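Local coordinates for heme-binding protein A / AI-2 binding protein A (Helicobacter pylori SS1, PDB 6OFQ), which acts as a periplasmic, ABC transporter-associated peptide-binding protein and is seen here in complex with a short peptide, at residues Tyr143-Met149 and Asn178-Leu184; Gly290-Ser294 and Gly427-Asp431; Trp443-Ala448 and Tyr459-Ser465. One frame throughout, in Å; residues are numbered along the deposited sequence.

Contact 1 of 3, residues Tyr143-Met149 and Asn178-Leu184; sequences YWEGMGM and NLGMDFL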
loop_
_atom_site.group_PDB
_atom_site.type_symbol
_atom_site.label_atom_id
_atom_site.label_comp_id
_atom_site.label_asym_id
_atom_site.label_seq_id
_atom_site.Cartn_x
_atom_site.Cartn_y
_atom_site.Cartn_z
ATOM N N TYR A 143 -4.463 -9.442 0.713
ATOM C CA TYR A 143 -5.498 -8.474 0.476
ATOM C C TYR A 143 -6.822 -9.175 0.304
ATOM O O TYR A 143 -7.825 -8.642 0.793
ATOM C CB TYR A 143 -5.221 -7.633 -0.761
ATOM C CG TYR A 143 -4.509 -6.289 -0.533
ATOM C CD1 TYR A 143 -5.260 -5.202 -0.149
ATOM C CD2 TYR A 143 -3.175 -6.076 -0.849
ATOM C CE1 TYR A 143 -4.709 -3.937 -0.000
ATOM C CE2 TYR A 143 -2.587 -4.818 -0.730
ATOM C CZ TYR A 143 -3.395 -3.766 -0.340
ATOM O OH TYR A 143 -2.810 -2.515 -0.313
ATOM N N TRP A 144 -6.900 -10.193 -0.554
ATOM C CA TRP A 144 -8.172 -10.860 -0.853
ATOM C C TRP A 144 -8.859 -11.334 0.435
ATOM O O TRP A 144 -10.065 -11.091 0.642
ATOM C CB TRP A 144 -7.968 -12.010 -1.846
ATOM C CG TRP A 144 -9.202 -12.679 -2.262
ATOM C CD1 TRP A 144 -9.956 -13.551 -1.524
ATOM C CD2 TRP A 144 -9.873 -12.534 -3.528
ATOM N NE1 TRP A 144 -11.082 -13.894 -2.236
ATOM C CE2 TRP A 144 -11.054 -13.315 -3.483
ATOM C CE3 TRP A 144 -9.596 -11.844 -4.715
ATOM C CZ2 TRP A 144 -11.968 -13.359 -4.524
ATOM C CZ3 TRP A 144 -10.474 -11.926 -5.773
ATOM C CH2 TRP A 144 -11.671 -12.689 -5.677
ATOM N N GLU A 145 -8.075 -12.015 1.279
ATOM C CA GLU A 145 -8.574 -12.492 2.557
ATOM C C GLU A 145 -8.987 -11.397 3.499
ATOM O O GLU A 145 -10.099 -11.355 4.032
ATOM C CB GLU A 145 -7.589 -13.460 3.223
ATOM C CG GLU A 145 -7.425 -14.766 2.462
ATOM C CD GLU A 145 -8.754 -15.476 2.283
ATOM O OE1 GLU A 145 -9.474 -15.706 3.276
ATOM O OE2 GLU A 145 -9.138 -15.683 1.112
ATOM N N GLY A 146 -8.111 -10.410 3.636
ATOM C CA GLY A 146 -8.361 -9.286 4.493
ATOM C C GLY A 146 -9.603 -8.485 4.232
ATOM O O GLY A 146 -10.314 -7.974 5.120
ATOM N N MET A 147 -9.755 -8.218 2.931
ATOM C CA MET A 147 -10.911 -7.470 2.455
ATOM C C MET A 147 -12.245 -8.259 2.447
ATOM O O MET A 147 -13.318 -7.709 2.176
ATOM C CB MET A 147 -10.629 -6.870 1.065
ATOM C CG MET A 147 -9.562 -5.783 1.088
ATOM S SD MET A 147 -9.083 -5.183 -0.540
ATOM C CE MET A 147 -10.608 -4.583 -1.251
ATOM N N GLY A 148 -12.165 -9.570 2.549
ATOM C CA GLY A 148 -13.344 -10.428 2.453
ATOM C C GLY A 148 -13.904 -10.470 1.052
ATOM O O GLY A 148 -15.123 -10.523 0.855
ATOM N N MET A 149 -13.034 -10.476 0.060
ATOM C CA MET A 149 -13.503 -10.528 -1.326
ATOM C C MET A 149 -14.359 -11.775 -1.647
ATOM O O MET A 149 -15.264 -11.683 -2.509
ATOM C CB MET A 149 -12.305 -10.474 -2.257
ATOM C CG MET A 149 -11.623 -9.104 -2.317
ATOM S SD MET A 149 -12.569 -7.809 -3.109
ATOM C CE MET A 149 -12.397 -8.374 -4.792
ATOM N N ASN A 178 -11.703 -1.023 -6.364
ATOM C CA ASN A 178 -10.975 -2.193 -5.898
ATOM C C ASN A 178 -10.297 -2.921 -7.072
ATOM O O ASN A 178 -9.180 -3.500 -6.997
ATOM C CB ASN A 178 -11.790 -3.214 -5.134
ATOM C CG ASN A 178 -12.244 -2.722 -3.795
ATOM O OD1 ASN A 178 -11.718 -1.763 -3.219
ATOM N ND2 ASN A 178 -13.234 -3.447 -3.311
ATOM N N LEU A 179 -11.033 -2.993 -8.181
ATOM C CA LEU A 179 -10.566 -3.705 -9.373
ATOM C C LEU A 179 -9.367 -3.038 -9.975
ATOM O O LEU A 179 -8.738 -3.622 -10.869
ATOM C CB LEU A 179 -11.681 -3.825 -10.451
ATOM C CG LEU A 179 -12.904 -4.556 -9.929
ATOM C CD1 LEU A 179 -13.907 -4.560 -11.101
ATOM C CD2 LEU A 179 -12.547 -5.936 -9.509
ATOM N N GLY A 180 -8.965 -1.829 -9.572
ATOM C CA GLY A 180 -7.723 -1.162 -9.952
ATOM C C GLY A 180 -6.590 -1.470 -9.033
ATOM O O GLY A 180 -5.486 -0.993 -9.318
ATOM N N MET A 181 -6.795 -2.224 -7.968
ATOM C CA MET A 181 -5.739 -2.478 -6.968
ATOM C C MET A 181 -4.763 -3.566 -7.450
ATOM O O MET A 181 -5.186 -4.526 -8.094
ATOM C CB MET A 181 -6.336 -2.805 -5.622
ATOM C CG MET A 181 -7.073 -1.629 -5.031
ATOM S SD MET A 181 -7.947 -1.950 -3.504
ATOM C CE MET A 181 -6.603 -2.545 -2.466
ATOM N N ASP A 182 -3.528 -3.462 -6.951
ATOM C CA ASP A 182 -2.448 -4.325 -7.392
ATOM C C ASP A 182 -2.755 -5.835 -7.189
ATOM O O ASP A 182 -2.342 -6.629 -8.040
ATOM C CB ASP A 182 -1.201 -3.931 -6.631
ATOM C CG ASP A 182 -0.767 -2.511 -6.918
ATOM O OD1 ASP A 182 -1.394 -1.620 -6.318
ATOM O OD2 ASP A 182 0.136 -2.295 -7.740
ATOM N N PHE A 183 -3.449 -6.188 -6.119
ATOM C CA PHE A 183 -3.700 -7.608 -5.866
ATOM C C PHE A 183 -4.580 -8.258 -6.898
ATOM O O PHE A 183 -4.637 -9.488 -6.961
ATOM C CB PHE A 183 -4.164 -7.846 -4.415
ATOM C CG PHE A 183 -5.636 -7.564 -4.178
ATOM C CD1 PHE A 183 -6.185 -6.296 -4.052
ATOM C CD2 PHE A 183 -6.528 -8.629 -4.081
ATOM C CE1 PHE A 183 -7.510 -6.062 -3.741
ATOM C CE2 PHE A 183 -7.853 -8.408 -3.764
ATOM C CZ PHE A 183 -8.384 -7.136 -3.659
ATOM N N LEU A 184 -5.308 -7.431 -7.656
ATOM C CA LEU A 184 -6.183 -7.914 -8.708
ATOM C C LEU A 184 -5.572 -7.747 -10.077
ATOM O O LEU A 184 -6.281 -7.724 -11.105
ATOM C CB LEU A 184 -7.560 -7.267 -8.585
ATOM C CG LEU A 184 -8.261 -7.634 -7.298
ATOM C CD1 LEU A 184 -9.569 -6.845 -7.190
ATOM C CD2 LEU A 184 -8.483 -9.148 -7.113
#

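Contact 2 of 3, residues Gly290-Ser294 and Gly427-Asp431; sequences GLLAS and GWMAD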
loop_
_atom_site.group_PDB
_atom_site.type_symbol
_atom_site.label_atom_id
_atom_site.label_comp_id
_atom_site.label_asym_id
_atom_site.label_seq_id
_atom_site.Cartn_x
_atom_site.Cartn_y
_atom_site.Cartn_z
ATOM N N GLY A 290 -0.033 14.390 0.468
ATOM C CA GLY A 290 0.119 12.909 0.533
ATOM C C GLY A 290 -1.206 12.204 0.841
ATOM O O GLY A 290 -2.181 12.779 1.332
ATOM N N LEU A 291 -1.229 10.908 0.590
ATOM C CA LEU A 291 -2.329 9.970 0.897
ATOM C C LEU A 291 -1.860 8.916 1.906
ATOM O O LEU A 291 -2.328 7.774 1.914
ATOM C CB LEU A 291 -2.927 9.296 -0.321
ATOM C CG LEU A 291 -3.688 10.268 -1.213
ATOM C CD1 LEU A 291 -3.974 9.671 -2.568
ATOM C CD2 LEU A 291 -5.079 10.419 -0.607
ATOM N N LEU A 292 -0.959 9.350 2.766
ATOM C CA LEU A 292 -0.232 8.488 3.705
ATOM C C LEU A 292 -0.655 8.694 5.137
ATOM O O LEU A 292 -0.907 9.816 5.580
ATOM C CB LEU A 292 1.267 8.874 3.658
ATOM C CG LEU A 292 1.950 8.777 2.293
ATOM C CD1 LEU A 292 3.163 9.676 2.117
ATOM C CD2 LEU A 292 2.386 7.326 2.163
ATOM N N ALA A 293 -0.643 7.630 5.935
ATOM C CA ALA A 293 -0.811 7.725 7.372
ATOM C C ALA A 293 0.236 6.836 8.039
ATOM O O ALA A 293 0.605 5.789 7.487
ATOM C CB ALA A 293 -2.204 7.328 7.833
ATOM N N SER A 294 0.758 7.276 9.183
ATOM C CA SER A 294 1.769 6.555 9.979
ATOM C C SER A 294 1.336 6.594 11.434
ATOM O O SER A 294 0.987 7.634 11.957
ATOM C CB SER A 294 3.127 7.280 9.790
ATOM O OG SER A 294 4.131 6.581 10.505
ATOM N N GLY A 427 2.224 1.864 8.750
ATOM C CA GLY A 427 1.944 2.923 7.787
ATOM C C GLY A 427 1.142 2.333 6.645
ATOM O O GLY A 427 1.223 1.155 6.255
ATOM N N TRP A 428 0.454 3.250 5.980
ATOM C CA TRP A 428 -0.366 2.916 4.820
ATOM C C TRP A 428 -0.409 4.059 3.825
ATOM O O TRP A 428 -0.539 5.255 4.200
ATOM C CB TRP A 428 -1.807 2.657 5.227
ATOM C CG TRP A 428 -2.700 2.015 4.215
ATOM C CD1 TRP A 428 -3.760 2.593 3.557
ATOM C CD2 TRP A 428 -2.712 0.642 3.870
ATOM N NE1 TRP A 428 -4.428 1.652 2.828
ATOM C CE2 TRP A 428 -3.794 0.440 2.999
ATOM C CE3 TRP A 428 -1.882 -0.447 4.194
ATOM C CZ2 TRP A 428 -4.061 -0.788 2.434
ATOM C CZ3 TRP A 428 -2.185 -1.661 3.656
ATOM C CH2 TRP A 428 -3.281 -1.832 2.818
ATOM N N MET A 429 -0.257 3.727 2.575
ATOM C CA MET A 429 -0.514 4.625 1.443
ATOM C C MET A 429 -1.821 4.159 0.829
ATOM O O MET A 429 -2.010 2.975 0.509
ATOM C CB MET A 429 0.601 4.403 0.426
ATOM C CG MET A 429 0.360 5.011 -0.938
ATOM S SD MET A 429 0.171 6.813 -0.868
ATOM C CE MET A 429 -0.439 7.166 -2.531
ATOM N N ALA A 430 -2.755 5.099 0.655
ATOM C CA ALA A 430 -4.000 4.793 -0.046
ATOM C C ALA A 430 -3.757 4.051 -1.330
ATOM O O ALA A 430 -2.979 4.493 -2.173
ATOM C CB ALA A 430 -4.797 6.048 -0.331
ATOM N N ASP A 431 -4.544 2.991 -1.532
ATOM C CA ASP A 431 -4.648 2.354 -2.831
ATOM C C ASP A 431 -5.672 3.015 -3.735
ATOM O O ASP A 431 -5.564 2.936 -4.951
ATOM C CB ASP A 431 -4.976 0.848 -2.710
ATOM C CG ASP A 431 -3.992 0.151 -1.778
ATOM O OD1 ASP A 431 -2.751 0.207 -2.075
ATOM O OD2 ASP A 431 -4.462 -0.408 -0.751
#

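Contact 3 of 3, residues Trp443-Ala448 and Tyr459-Ser465; sequences WSKQAA and YKSDAFS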
loop_
_atom_site.group_PDB
_atom_site.type_symbol
_atom_site.label_atom_id
_atom_site.label_comp_id
_atom_site.label_asym_id
_atom_site.label_seq_id
_atom_site.Cartn_x
_atom_site.Cartn_y
_atom_site.Cartn_z
ATOM N N TRP A 443 -8.869 -1.928 9.802
ATOM C CA TRP A 443 -9.458 -1.772 11.127
ATOM C C TRP A 443 -10.732 -2.557 11.435
ATOM O O TRP A 443 -11.336 -2.422 12.497
ATOM C CB TRP A 443 -9.686 -0.277 11.463
ATOM C CG TRP A 443 -8.411 0.588 11.395
ATOM C CD1 TRP A 443 -7.984 1.355 10.357
ATOM C CD2 TRP A 443 -7.398 0.659 12.408
ATOM N NE1 TRP A 443 -6.756 1.911 10.644
ATOM C CE2 TRP A 443 -6.371 1.473 11.903
ATOM C CE3 TRP A 443 -7.273 0.103 13.684
ATOM C CZ2 TRP A 443 -5.257 1.771 12.666
ATOM C CZ3 TRP A 443 -6.131 0.421 14.421
ATOM C CH2 TRP A 443 -5.157 1.237 13.909
ATOM N N SER A 444 -11.181 -3.351 10.461
ATOM C CA SER A 444 -12.434 -4.102 10.627
ATOM C C SER A 444 -12.227 -5.464 11.303
ATOM O O SER A 444 -11.122 -6.053 11.261
ATOM C CB SER A 444 -13.169 -4.313 9.303
ATOM O OG SER A 444 -12.422 -5.134 8.457
ATOM N N LYS A 445 -13.332 -6.036 11.781
ATOM C CA LYS A 445 -13.281 -7.431 12.192
ATOM C C LYS A 445 -12.909 -8.368 11.082
ATOM O O LYS A 445 -12.139 -9.307 11.320
ATOM C CB LYS A 445 -14.587 -7.847 12.834
ATOM C CG LYS A 445 -14.712 -7.253 14.214
ATOM C CD LYS A 445 -16.088 -7.482 14.819
ATOM C CE LYS A 445 -16.215 -8.997 15.029
ATOM N NZ LYS A 445 -17.180 -9.376 16.096
ATOM N N GLN A 446 -13.441 -8.127 9.897
ATOM C CA GLN A 446 -13.089 -8.943 8.756
ATOM C C GLN A 446 -11.583 -8.949 8.583
ATOM O O GLN A 446 -10.943 -9.992 8.451
ATOM C CB GLN A 446 -13.803 -8.437 7.499
ATOM C CG GLN A 446 -13.257 -9.097 6.237
ATOM C CD GLN A 446 -13.497 -10.605 6.188
ATOM O OE1 GLN A 446 -14.598 -11.067 6.507
ATOM N NE2 GLN A 446 -12.539 -11.378 5.743
ATOM N N ALA A 447 -10.954 -7.773 8.634
ATOM C CA ALA A 447 -9.508 -7.682 8.400
ATOM C C ALA A 447 -8.743 -8.417 9.503
ATOM O O ALA A 447 -7.736 -9.073 9.216
ATOM C CB ALA A 447 -9.033 -6.239 8.302
ATOM N N ALA A 448 -9.186 -8.291 10.736
ATOM C CA ALA A 448 -8.578 -8.994 11.876
ATOM C C ALA A 448 -8.703 -10.502 11.790
ATOM O O ALA A 448 -7.855 -11.226 12.393
ATOM C CB ALA A 448 -9.151 -8.510 13.187
ATOM N N TYR A 459 -7.918 -4.848 16.057
ATOM C CA TYR A 459 -9.070 -4.121 16.547
ATOM C C TYR A 459 -10.361 -4.811 16.134
ATOM O O TYR A 459 -10.594 -4.961 14.935
ATOM C CB TYR A 459 -9.037 -2.695 16.007
ATOM C CG TYR A 459 -10.135 -1.771 16.428
ATOM C CD1 TYR A 459 -10.545 -1.632 17.741
ATOM C CD2 TYR A 459 -10.821 -1.019 15.476
ATOM C CE1 TYR A 459 -11.606 -0.812 18.108
ATOM C CE2 TYR A 459 -11.840 -0.179 15.849
ATOM C CZ TYR A 459 -12.231 -0.009 17.158
ATOM O OH TYR A 459 -13.243 0.868 17.414
ATOM N N LYS A 460 -11.160 -5.185 17.113
ATOM C CA LYS A 460 -12.416 -5.898 16.858
ATOM C C LYS A 460 -13.564 -5.181 17.557
ATOM O O LYS A 460 -13.775 -5.332 18.751
ATOM C CB LYS A 460 -12.285 -7.319 17.410
ATOM C CG LYS A 460 -11.239 -8.136 16.697
ATOM C CD LYS A 460 -11.089 -9.560 17.227
ATOM C CE LYS A 460 -12.419 -10.278 17.165
ATOM N NZ LYS A 460 -12.019 -11.654 17.569
ATOM N N SER A 461 -14.274 -4.353 16.801
ATOM C CA SER A 461 -15.417 -3.639 17.313
ATOM C C SER A 461 -16.558 -3.912 16.340
ATOM O O SER A 461 -16.504 -3.537 15.155
ATOM C CB SER A 461 -15.190 -2.133 17.379
ATOM O OG SER A 461 -16.423 -1.423 17.513
ATOM N N ASP A 462 -17.641 -4.487 16.874
ATOM C CA ASP A 462 -18.851 -4.664 16.086
ATOM C C ASP A 462 -19.524 -3.359 15.680
ATOM O O ASP A 462 -19.946 -3.152 14.529
ATOM C CB ASP A 462 -19.917 -5.483 16.810
ATOM C CG ASP A 462 -19.612 -6.958 16.754
ATOM O OD1 ASP A 462 -19.189 -7.439 15.667
ATOM O OD2 ASP A 462 -19.847 -7.522 17.844
ATOM N N ALA A 463 -19.592 -2.407 16.601
ATOM C CA ALA A 463 -20.232 -1.145 16.311
ATOM C C ALA A 463 -19.503 -0.402 15.172
ATOM O O ALA A 463 -20.090 0.176 14.242
ATOM C CB ALA A 463 -20.323 -0.319 17.598
ATOM N N PHE A 464 -18.164 -0.443 15.187
ATOM C CA PHE A 464 -17.344 0.240 14.193
ATOM C C PHE A 464 -17.525 -0.525 12.891
ATOM O O PHE A 464 -17.817 0.082 11.821
ATOM C CB PHE A 464 -15.893 0.195 14.623
ATOM C CG PHE A 464 -14.900 0.702 13.637
ATOM C CD1 PHE A 464 -14.709 2.074 13.525
ATOM C CD2 PHE A 464 -14.143 -0.166 12.886
ATOM C CE1 PHE A 464 -13.786 2.555 12.634
ATOM C CE2 PHE A 464 -13.154 0.294 12.056
ATOM C CZ PHE A 464 -13.014 1.658 11.924
ATOM N N SER A 465 -17.342 -1.841 12.923
ATOM C CA SER A 465 -17.379 -2.637 11.712
ATOM C C SER A 465 -18.750 -2.656 11.021
ATOM O O SER A 465 -18.800 -2.461 9.795
ATOM C CB SER A 465 -16.915 -4.051 11.981
ATOM O OG SER A 465 -15.551 -4.129 12.392
HETATM O O HOH W 1 -13.027 -3.807 14.241
HETATM O O HOH W 2 -15.871 -8.062 18.667
#

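Contact 1 of 3, residues Tyr143-Met149 and Asn178-Leu184
A Schellman motif closes helix 142-147, and the side chains around that helix end pack on the loop that follows helix 175-178. The evidence for the motif is the positive phi of Gly-148 (70°), together with bonds from Met-149 N to Trp-144 O (3.1 Å) and from Gly-148 N to Glu-145 O (3.1 Å). In the other segment, Asn-178 to Met-181 forms a type I turn, with Met-181 N bonded to Asn-178 O at 2.9 Å. Phe-183 is central, with the largest covered area (96 Å²). Tyr-143 CB sits over one face of its ring, 3.6 Å from the centroid and 19° off the normal, a CH-pi contact; the two rings are nearly parallel (9°) but slid apart, with centroids 5.2 Å from each other. Met-147 SD makes an oblique Met-aromatic contact 4.5 Å from the Phe-183 centroid, and Met-149 CG meets the ring edge 4.0 Å from Phe-183 CZ. Leu-184 CD2 touches the Trp-144 edge at CZ3 (3.7 Å), while Met-181 CE reaches Tyr-143 CE1 (3.4 Å). Tyr-143 OH is satisfied by Asp-431. With no hydrogen bond between the segments and every touching residue buried, cohesion rests on aromatic, thioether and aliphatic packing over 388 Å².

Contact 2 of 3, residues Gly290-Ser294 and Gly427-Asp431
Backbone hydrogen bonds define the register of these two strand ends. Ala-293 N donates to Trp-428 O (2.9 Å) and Trp-428 N to Ala-293 O (3.0 Å), both with an N-H...acceptor angle of 160°, so Ala-293 and Trp-428 are an antiparallel hydrogen-bonded pair. Beyond the strands, Ala-430 N donates to Leu-291 O (3.0 Å, 174°), extending the ladder into the loops. Two CA-H...O contacts supplement it: Leu-292 CA to Trp-428 O at 3.3 Å and Gly-427 CA to Ala-293 O at 3.2 Å. The non-hydrogen-bonded pairs, Leu-292 with Met-429 and Ser-294 with Gly-427, bring CA atoms to 4.5 and 4.2 Å.

Among apolar contacts, Leu-292 CD2 meets Met-429 SD at 3.8 Å on one face, and past the strand ends Leu-291 CB lies 3.7 Å from Ala-430 CB. On the other face are Ala-293 and Trp-428, whose indole NE1 bonds to Asn-437 and whose ring meets Phe-438 edge-to-face. An axis separation of 4.8 Å and an angle of 176° are those of neighbouring antiparallel strands. Strand 292-298 also pairs with 497-510, and 423-429 runs parallel to 373-380, so this pairing joins the parallel and antiparallel parts of a mixed sheet in a type II periplasmic binding protein.

Contact 3 of 3, residues Trp443-Ala448 and Tyr459-Ser465
Two helix N-termini meet here, and the junction carries a dense set of polar contacts. Each helix has a serine N-cap: Ser-444 OG accepts from Ala-447 N (3.0 Å) and also bonds to Tyr-440 O, while Ser-461 OG accepts from Phe-464 N (3.1 Å). Ser-465 OG links the two helices. It donates to Ser-461 O (3.0 Å) and accepts from Lys-445 N (3.0 Å, N-H...acceptor angle 162°). Water 1 accepts from Ser-461 N (2.9 Å) and lies within bonding distance of three acceptors, Trp-443 O (2.8 Å), Tyr-459 O (2.8 Å) and Ser-465 OG (3.1 Å), of which its two hydrogens can serve two at a time. Asn-455 bonds Ser-444 O through ND2 and Tyr-459 N through OD1. Lys-445 NZ makes a salt bridge with Asp-462 OD1 (2.8 Å) and donates to water 2 (3.2 Å), which reaches Lys-460 O only weakly. Tyr-459 OH is satisfied by Asp-494.

Alongside, Trp-443 CB touches Phe-464 CE2 (3.6 Å), and Trp-443 CE3 is 4.0 Å from Tyr-459 CB. Trp-443, Tyr-459 and Phe-464 all rest on Ile-491 of helix 477-494. The contact thus joins the end of helix 436-443 and the start of 445-449 to the start of 462-473.

How the contacts relate
The three contacts follow one another along the chain, each closing before the next opens. The centre of contact 1 lies about 17 Å from the centres of both contact 2 and contact 3. The centres of contacts 2 and 3 are about 19 Å apart, their nearest atoms about 7 Å. Contact 1 touches both others through probable hydrogen bonds: Tyr-143 OH lies 2.7 Å from Asp-431 OD2, and Glu-145 O lies 3.0 Å from Gln-446 NE2. Helix 436-443 receives side chains from all three contacts and ends in contact 3. Helix 142-147 is thereby tied to the loop after strand 423-429 and to helix 445-449, consistent with lobes drawn together around bound peptide, as in relatives.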